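Local coordinates for protein cysteine synthase (Helicobacter pylori, PDB 6AHI) that makes L-cysteine and acetate from O-acetyl-L-serine and hydrogen sulfide with the help of pyridoxal 5'-phosphate, and also has cystathionine beta-synthase activity, at residues 34-39 and 290-295; 204-209 and 222-227. All blocks are in the same frame, centred on the assembly; numbering follows the deposited sequence.

Interaction 1 (34-39 and 290-295); sequences AKLEHL and TIFPDV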
ATOM      1  N   ALA A  34     -13.795   0.352  10.949  1.00 15.40           N
ATOM      2  CA  ALA A  34     -13.505  -0.014   9.602  1.00 15.13           C
ATOM      3  C   ALA A  34     -12.310  -0.942   9.590  1.00 15.38           C
ATOM      4  O   ALA A  34     -11.192  -0.579   9.990  1.00 14.19           O
ATOM      5  CB  ALA A  34     -13.228   1.184   8.740  1.00 15.04           C
ATOM      6  N   LYS A  35     -12.564  -2.146   9.087  1.00 16.68           N
ATOM      7  CA  LYS A  35     -11.514  -3.085   8.846  1.00 18.14           C
ATOM      8  C   LYS A  35     -10.738  -2.650   7.601  1.00 16.76           C
ATOM      9  O   LYS A  35     -11.324  -2.498   6.541  1.00 17.30           O
ATOM     10  CB  LYS A  35     -12.156  -4.465   8.754  1.00 19.16           C
ATOM     11  CG  LYS A  35     -11.169  -5.591   8.608  1.00 20.98           C
ATOM     12  CD  LYS A  35     -10.399  -5.863   9.837  1.00 22.08           C
ATOM     13  CE  LYS A  35      -9.876  -7.280   9.827  1.00 22.10           C
ATOM     14  NZ  LYS A  35      -8.727  -7.418  10.732  1.00 22.81           N
ATOM     15  N   LEU A  36      -9.427  -2.417   7.763  1.00 16.50           N
ATOM     16  CA  LEU A  36      -8.587  -1.806   6.748  1.00 17.34           C
ATOM     17  C   LEU A  36      -7.930  -2.876   5.849  1.00 19.22           C
ATOM     18  O   LEU A  36      -6.703  -3.082   5.901  1.00 21.37           O
ATOM     19  CB  LEU A  36      -7.517  -0.948   7.433  1.00 16.82           C
ATOM     20  CG  LEU A  36      -8.048   0.153   8.346  1.00 16.34           C
ATOM     21  CD1 LEU A  36      -6.904   1.049   8.791  1.00 16.15           C
ATOM     22  CD2 LEU A  36      -9.140   0.942   7.634  1.00 15.89           C
ATOM     23  N   GLU A  37      -8.733  -3.426   4.948  1.00 19.70           N
ATOM     24  CA  GLU A  37      -8.334  -4.507   4.069  1.00 21.69           C
ATOM     25  C   GLU A  37      -7.468  -4.004   2.923  1.00 21.44           C
ATOM     26  O   GLU A  37      -6.826  -4.787   2.269  1.00 22.54           O
ATOM     27  CB  GLU A  37      -9.581  -5.202   3.559  1.00 21.36           C
ATOM     28  CG  GLU A  37     -10.214  -6.025   4.656  1.00 22.94           C
ATOM     29  CD  GLU A  37      -9.297  -7.136   5.147  1.00 26.12           C
ATOM     30  OE1 GLU A  37      -8.864  -7.969   4.289  1.00 32.09           O
ATOM     31  OE2 GLU A  37      -8.953  -7.159   6.371  1.00 27.26           O
ATOM     32  N   HIS A  38      -7.434  -2.690   2.724  1.00 22.50           N
ATOM     33  CA  HIS A  38      -6.576  -2.081   1.719  1.00 23.70           C
ATOM     34  C   HIS A  38      -5.094  -2.233   2.090  1.00 26.27           C
ATOM     35  O   HIS A  38      -4.239  -2.051   1.196  1.00 25.08           O
ATOM     36  CB  HIS A  38      -6.976  -0.624   1.478  1.00 24.12           C
ATOM     37  CG  HIS A  38      -6.630   0.329   2.580  1.00 23.51           C
ATOM     38  ND1 HIS A  38      -7.174   0.235   3.847  1.00 22.51           N
ATOM     39  CD2 HIS A  38      -5.819   1.406   2.586  1.00 22.34           C
ATOM     40  CE1 HIS A  38      -6.700   1.223   4.586  1.00 21.52           C
ATOM     41  NE2 HIS A  38      -5.879   1.966   3.829  1.00 22.89           N
ATOM     42  N   LEU A  39      -4.788  -2.545   3.366  1.00 21.46           N
ATOM     43  CA  LEU A  39      -3.419  -2.669   3.786  1.00 24.14           C
ATOM     44  C   LEU A  39      -2.892  -4.096   3.579  1.00 24.51           C
ATOM     45  O   LEU A  39      -1.759  -4.353   3.897  1.00 25.23           O
ATOM     46  CB  LEU A  39      -3.270  -2.223   5.242  1.00 24.26           C
ATOM     47  CG  LEU A  39      -3.728  -0.788   5.511  1.00 23.98           C
ATOM     48  CD1 LEU A  39      -3.637  -0.427   6.984  1.00 26.18           C
ATOM     49  CD2 LEU A  39      -2.920   0.199   4.691  1.00 25.73           C
ATOM     50  N   THR A 290     -17.659  -1.830   9.391  1.00 17.98           N
ATOM     51  CA  THR A 290     -17.598  -1.805   7.913  1.00 18.93           C
ATOM     52  C   THR A 290     -16.220  -2.323   7.448  1.00 18.00           C
ATOM     53  O   THR A 290     -15.343  -2.591   8.225  1.00 16.82           O
ATOM     54  CB  THR A 290     -18.010  -0.424   7.381  1.00 19.78           C
ATOM     55  OG1 THR A 290     -18.205  -0.465   5.960  1.00 24.01           O
ATOM     56  CG2 THR A 290     -16.980   0.633   7.692  1.00 18.67           C
ATOM     57  N   ILE A 291     -16.060  -2.449   6.133  1.00 17.98           N
ATOM     58  CA  ILE A 291     -14.852  -2.914   5.507  1.00 18.68           C
ATOM     59  C   ILE A 291     -14.473  -1.887   4.446  1.00 18.21           C
ATOM     60  O   ILE A 291     -15.334  -1.506   3.636  1.00 17.61           O
ATOM     61  CB  ILE A 291     -15.041  -4.313   4.879  1.00 21.52           C
ATOM     62  CG1 ILE A 291     -15.370  -5.364   5.941  1.00 22.97           C
ATOM     63  CG2 ILE A 291     -13.816  -4.721   4.067  1.00 21.17           C
ATOM     64  CD1 ILE A 291     -16.115  -6.511   5.364  1.00 27.58           C
ATOM     65  N   PHE A 292     -13.203  -1.489   4.442  1.00 17.83           N
ATOM     66  CA  PHE A 292     -12.611  -0.679   3.394  1.00 18.34           C
ATOM     67  C   PHE A 292     -11.853  -1.593   2.442  1.00 19.58           C
ATOM     68  O   PHE A 292     -10.758  -2.037   2.769  1.00 20.74           O
ATOM     69  CB  PHE A 292     -11.675   0.381   3.984  1.00 17.92           C
ATOM     70  CG  PHE A 292     -12.357   1.479   4.752  1.00 17.90           C
ATOM     71  CD1 PHE A 292     -13.733   1.559   4.818  1.00 17.73           C
ATOM     72  CD2 PHE A 292     -11.614   2.447   5.410  1.00 18.45           C
ATOM     73  CE1 PHE A 292     -14.358   2.581   5.504  1.00 17.85           C
ATOM     74  CE2 PHE A 292     -12.237   3.462   6.120  1.00 18.11           C
ATOM     75  CZ  PHE A 292     -13.609   3.543   6.154  1.00 18.20           C
ATOM     76  N   PRO A 293     -12.406  -1.919   1.257  1.00 21.33           N
ATOM     77  CA  PRO A 293     -11.836  -2.984   0.429  1.00 22.78           C
ATOM     78  C   PRO A 293     -10.460  -2.774  -0.230  1.00 23.15           C
ATOM     79  O   PRO A 293      -9.710  -3.724  -0.293  1.00 23.80           O
ATOM     80  CB  PRO A 293     -12.920  -3.235  -0.634  1.00 23.52           C
ATOM     81  CG  PRO A 293     -14.185  -2.730  -0.006  1.00 23.09           C
ATOM     82  CD  PRO A 293     -13.731  -1.515   0.775  1.00 22.01           C
ATOM     83  N   ASP A 294     -10.123  -1.573  -0.710  1.00 23.52           N
ATOM     84  CA  ASP A 294      -8.903  -1.436  -1.511  1.00 24.85           C
ATOM     85  C   ASP A 294      -8.320  -0.025  -1.414  1.00 25.05           C
ATOM     86  O   ASP A 294      -8.946   0.877  -0.902  1.00 22.61           O
ATOM     87  CB  ASP A 294      -9.160  -1.909  -2.946  1.00 26.78           C
ATOM     88  CG  ASP A 294      -9.733  -0.908  -3.934  1.00 28.95           C
ATOM     89  OD1 ASP A 294     -10.400   0.061  -3.498  1.00 26.34           O
ATOM     90  OD2 ASP A 294      -9.570  -1.164  -5.176  1.00 29.80           O
ATOM     91  N   VAL A 295      -7.100   0.108  -1.954  1.00 26.83           N
ATOM     92  CA  VAL A 295      -6.282   1.300  -1.918  1.00 26.60           C
ATOM     93  C   VAL A 295      -6.692   2.275  -3.018  1.00 26.49           C
ATOM     94  O   VAL A 295      -7.059   1.861  -4.125  1.00 25.66           O
ATOM     95  CB  VAL A 295      -4.780   0.975  -2.064  1.00 27.70           C
ATOM     96  CG1 VAL A 295      -4.266   0.135  -0.932  1.00 29.09           C
ATOM     97  CG2 VAL A 295      -4.436   0.332  -3.400  1.00 29.91           C
TER
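Lys35 is gripped through its backbone by two nearly straight hydrogen bonds, its N to Thr290 O (2.9 Å) and Phe292 N to its O (3.0 Å). Such bonds to the residues flanking Ile291 are the signature of parallel pairing, and the two strand segments run at 30° to each other. The pairing then frays: Glu37 N reaches Phe292 O only in a weak bond of 3.3 Å, bent to 127°, as an inverse gamma turn centred on Leu36 leads into a 3-10 segment. Ala34 CB sits over the centre of the Phe292 ring, a CH-pi contact 3.5 Å from the centroid. Leu36 lies alongside that ring, with CD2 at 3.7 Å from Phe292 CD2. Past the strands, His38 CB packs 3.7 Å from Val295 CG1. With His38 CG between the backbone N and the carbonyl carbon (chi1 72°), the imidazole edge meets that methyl loosely, CD2 at 4.1 Å; ND1 is buried without a partner in the model. Asp294 OD2 bonds Tyr299 and Asn76, a probable cofactor-binding residue. Helix 160-168 covers the face of Lys35 and Ile291, its Glu163 and Glu167 forming salt bridges with Lys35 NZ; helix 266-281 touches Thr290 and Phe292, and strand 16-19 pairs with 31-36.

Interaction 2 (204-209 and 222-227); sequences VEPEGS and EGIGVE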
ATOM      1  N   VAL A 204     -24.279  -2.470   0.681  1.00 25.96           N
ATOM      2  CA  VAL A 204     -24.095  -1.137   0.146  1.00 26.55           C
ATOM      3  C   VAL A 204     -23.868  -1.255  -1.362  1.00 27.60           C
ATOM      4  O   VAL A 204     -23.100  -2.082  -1.783  1.00 27.65           O
ATOM      5  CB  VAL A 204     -22.925  -0.435   0.842  1.00 25.19           C
ATOM      6  CG1 VAL A 204     -22.720   0.978   0.332  1.00 26.20           C
ATOM      7  CG2 VAL A 204     -23.095  -0.461   2.353  1.00 24.18           C
ATOM      8  N   GLU A 205     -24.561  -0.405  -2.128  1.00 30.01           N
ATOM      9  CA  GLU A 205     -24.485  -0.384  -3.577  1.00 32.57           C
ATOM     10  C   GLU A 205     -24.440   1.071  -4.015  1.00 33.16           C
ATOM     11  O   GLU A 205     -24.952   1.953  -3.326  1.00 34.40           O
ATOM     12  CB  GLU A 205     -25.707  -1.074  -4.195  1.00 36.04           C
ATOM     13  CG  GLU A 205     -27.026  -0.410  -3.797  1.00 38.53           C
ATOM     14  CD  GLU A 205     -28.273  -0.773  -4.596  1.00 41.36           C
ATOM     15  OE1 GLU A 205     -28.170  -1.670  -5.457  1.00 41.98           O
ATOM     16  OE2 GLU A 205     -29.349  -0.164  -4.335  1.00 40.11           O
ATOM     17  N   PRO A 206     -23.833   1.358  -5.176  1.00 35.09           N
ATOM     18  CA  PRO A 206     -23.894   2.691  -5.771  1.00 38.17           C
ATOM     19  C   PRO A 206     -25.213   2.893  -6.528  1.00 40.06           C
ATOM     20  O   PRO A 206     -25.868   1.930  -6.880  1.00 39.45           O
ATOM     21  CB  PRO A 206     -22.719   2.663  -6.758  1.00 38.99           C
ATOM     22  CG  PRO A 206     -22.714   1.230  -7.240  1.00 38.92           C
ATOM     23  CD  PRO A 206     -23.076   0.410  -6.010  1.00 36.09           C
ATOM     24  N   GLU A 207     -25.566   4.159  -6.766  1.00 43.46           N
ATOM     25  CA  GLU A 207     -26.660   4.524  -7.687  1.00 45.71           C
ATOM     26  C   GLU A 207     -26.409   3.789  -9.000  1.00 45.80           C
ATOM     27  O   GLU A 207     -25.256   3.652  -9.430  1.00 42.69           O
ATOM     28  CB  GLU A 207     -26.740   6.038  -7.905  1.00 48.02           C
ATOM     29  CG  GLU A 207     -25.473   6.625  -8.519  1.00 50.23           C
ATOM     30  CD  GLU A 207     -25.566   8.091  -8.921  1.00 53.12           C
ATOM     31  OE1 GLU A 207     -26.686   8.513  -9.328  1.00 58.81           O
ATOM     32  OE2 GLU A 207     -24.525   8.799  -8.875  1.00 46.69           O
ATOM     33  N   GLY A 208     -27.505   3.291  -9.597  1.00 48.71           N
ATOM     34  CA  GLY A 208     -27.464   2.529 -10.830  1.00 47.92           C
ATOM     35  C   GLY A 208     -27.298   1.036 -10.610  1.00 47.97           C
ATOM     36  O   GLY A 208     -27.226   0.271 -11.576  1.00 49.04           O
ATOM     37  N   SER A 209     -27.236   0.614  -9.339  1.00 44.32           N
ATOM     38  CA  SER A 209     -27.358  -0.788  -8.939  1.00 44.80           C
ATOM     39  C   SER A 209     -28.838  -1.056  -8.597  1.00 44.91           C
ATOM     40  O   SER A 209     -29.565  -0.117  -8.313  1.00 48.77           O
ATOM     41  CB  SER A 209     -26.412  -1.040  -7.769  1.00 44.24           C
ATOM     42  OG  SER A 209     -26.315  -2.409  -7.427  1.00 44.18           O
ATOM     43  N   GLU A 222     -16.241   2.312  -8.064  1.00 38.73           N
ATOM     44  CA  GLU A 222     -15.635   1.114  -8.611  1.00 41.03           C
ATOM     45  C   GLU A 222     -15.566  -0.012  -7.578  1.00 37.82           C
ATOM     46  O   GLU A 222     -15.056   0.173  -6.464  1.00 37.48           O
ATOM     47  CB  GLU A 222     -14.210   1.433  -9.057  1.00 46.28           C
ATOM     48  CG  GLU A 222     -14.142   2.486 -10.147  1.00 56.17           C
ATOM     49  CD  GLU A 222     -13.120   2.254 -11.241  1.00 56.32           C
ATOM     50  OE1 GLU A 222     -12.643   1.110 -11.387  1.00 62.26           O
ATOM     51  OE2 GLU A 222     -12.806   3.225 -11.941  1.00 69.13           O
ATOM     52  N   GLY A 223     -16.025  -1.199  -7.980  1.00 36.53           N
ATOM     53  CA  GLY A 223     -15.862  -2.412  -7.204  1.00 35.04           C
ATOM     54  C   GLY A 223     -17.175  -2.942  -6.655  1.00 35.36           C
ATOM     55  O   GLY A 223     -17.282  -4.120  -6.399  1.00 37.92           O
ATOM     56  N   ILE A 224     -18.174  -2.068  -6.494  1.00 35.32           N
ATOM     57  CA  ILE A 224     -19.462  -2.464  -5.965  1.00 35.69           C
ATOM     58  C   ILE A 224     -20.530  -2.099  -6.996  1.00 36.90           C
ATOM     59  O   ILE A 224     -20.311  -1.271  -7.846  1.00 37.50           O
ATOM     60  CB  ILE A 224     -19.761  -1.827  -4.582  1.00 34.56           C
ATOM     61  CG1 ILE A 224     -19.766  -0.299  -4.650  1.00 36.67           C
ATOM     62  CG2 ILE A 224     -18.797  -2.334  -3.522  1.00 33.39           C
ATOM     63  CD1 ILE A 224     -20.362   0.367  -3.441  1.00 38.50           C
ATOM     64  N   GLY A 225     -21.698  -2.714  -6.853  1.00 37.26           N
ATOM     65  CA  GLY A 225     -22.809  -2.539  -7.765  1.00 40.22           C
ATOM     66  C   GLY A 225     -23.149  -3.849  -8.422  1.00 41.09           C
ATOM     67  O   GLY A 225     -22.240  -4.619  -8.785  1.00 40.35           O
ATOM     68  N   VAL A 226     -24.455  -4.105  -8.529  1.00 43.78           N
ATOM     69  CA  VAL A 226     -24.971  -5.277  -9.186  1.00 45.52           C
ATOM     70  C   VAL A 226     -26.058  -4.838 -10.175  1.00 48.61           C
ATOM     71  O   VAL A 226     -26.788  -3.839  -9.973  1.00 49.06           O
ATOM     72  CB  VAL A 226     -25.526  -6.298  -8.174  1.00 44.68           C
ATOM     73  CG1 VAL A 226     -24.537  -6.564  -7.060  1.00 44.25           C
ATOM     74  CG2 VAL A 226     -26.851  -5.853  -7.602  1.00 43.54           C
ATOM     75  N   GLU A 227     -26.171  -5.624 -11.236  1.00 49.52           N
ATOM     76  CA  GLU A 227     -27.224  -5.455 -12.250  1.00 52.58           C
ATOM     77  C   GLU A 227     -28.321  -6.521 -12.082  1.00 50.91           C
ATOM     78  O   GLU A 227     -29.304  -6.504 -12.837  1.00 51.66           O
ATOM     79  CB  GLU A 227     -26.619  -5.506 -13.653  1.00 58.01           C
ATOM     80  CG  GLU A 227     -25.483  -4.513 -13.843  1.00 61.55           C
ATOM     81  CD  GLU A 227     -25.004  -4.310 -15.274  1.00 65.67           C
ATOM     82  OE1 GLU A 227     -25.861  -4.088 -16.162  1.00 68.17           O
ATOM     83  OE2 GLU A 227     -23.766  -4.369 -15.502  1.00 68.11           O
TER
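A type II beta turn, Pro206 to Ser209, follows on the strand segment 204-206 and meets the irregular segment 222-227. The turn is closed by its own bond from Ser209 N to Pro206 O (3.1 Å), and Gly208 occupies the turn position whose positive phi suits glycine. One hydrogen bond joins the segments: Val226 N donates to Ser209 OG over 2.7 Å, almost straight at 176°. With OG anti to the backbone N (chi1 -172°), the hydroxyl reaches across to that amide; Val226 CG2 lies beside the same oxygen at 3.5 Å. Glu205 OE1 is 2.8 Å from Ser209 OG and also accepts from Leu211 N, while Glu205 OE2 bonds Thr243. Most of the rest is packing of the Pro206 ring. Its CD lies 3.4 Å from Gly225 CA, tighter than usual carbon packing; Gly225, with no side chain and a positive phi that suits glycine, lets the ring come this close. Pro206 CG meets Ile224 O at 3.5 Å, and Ile224 CG1 comes to 3.6 Å from Pro206 CD. Ile224 also touches Ser267, which probably binds pyridoxal 5'-phosphate, so the contact borders the likely cofactor site. Around it, Val204 bonds through its backbone to Ala177 and Ile179, and Glu205 to Glu242 and Ile244 of strand 240-244. Helix 266-281 packs on Val204 through Ala274 and on Ile224 through Ser267 and Ala270.

Overall arrangement
Both interactions reach the same mixed sheet, in which strand 31-36 pairs with 287-292, followed across the sheet by 174-178 and then 200-206. Their centres are about 17 Å apart and their nearest atoms about 6 Å, without touching. Along the chain, interaction 2 is local, with 12 residues between its segments, and is nested inside the long loop closed by interaction 1, which pairs an early strand with the last one. Helix 266-281 packs against both contacts. Its Ser267, a probable pyridoxal 5'-phosphate-binding residue, touches Pro293 of interaction 1 as well as interaction 2, which places both contacts beside the probable cofactor site.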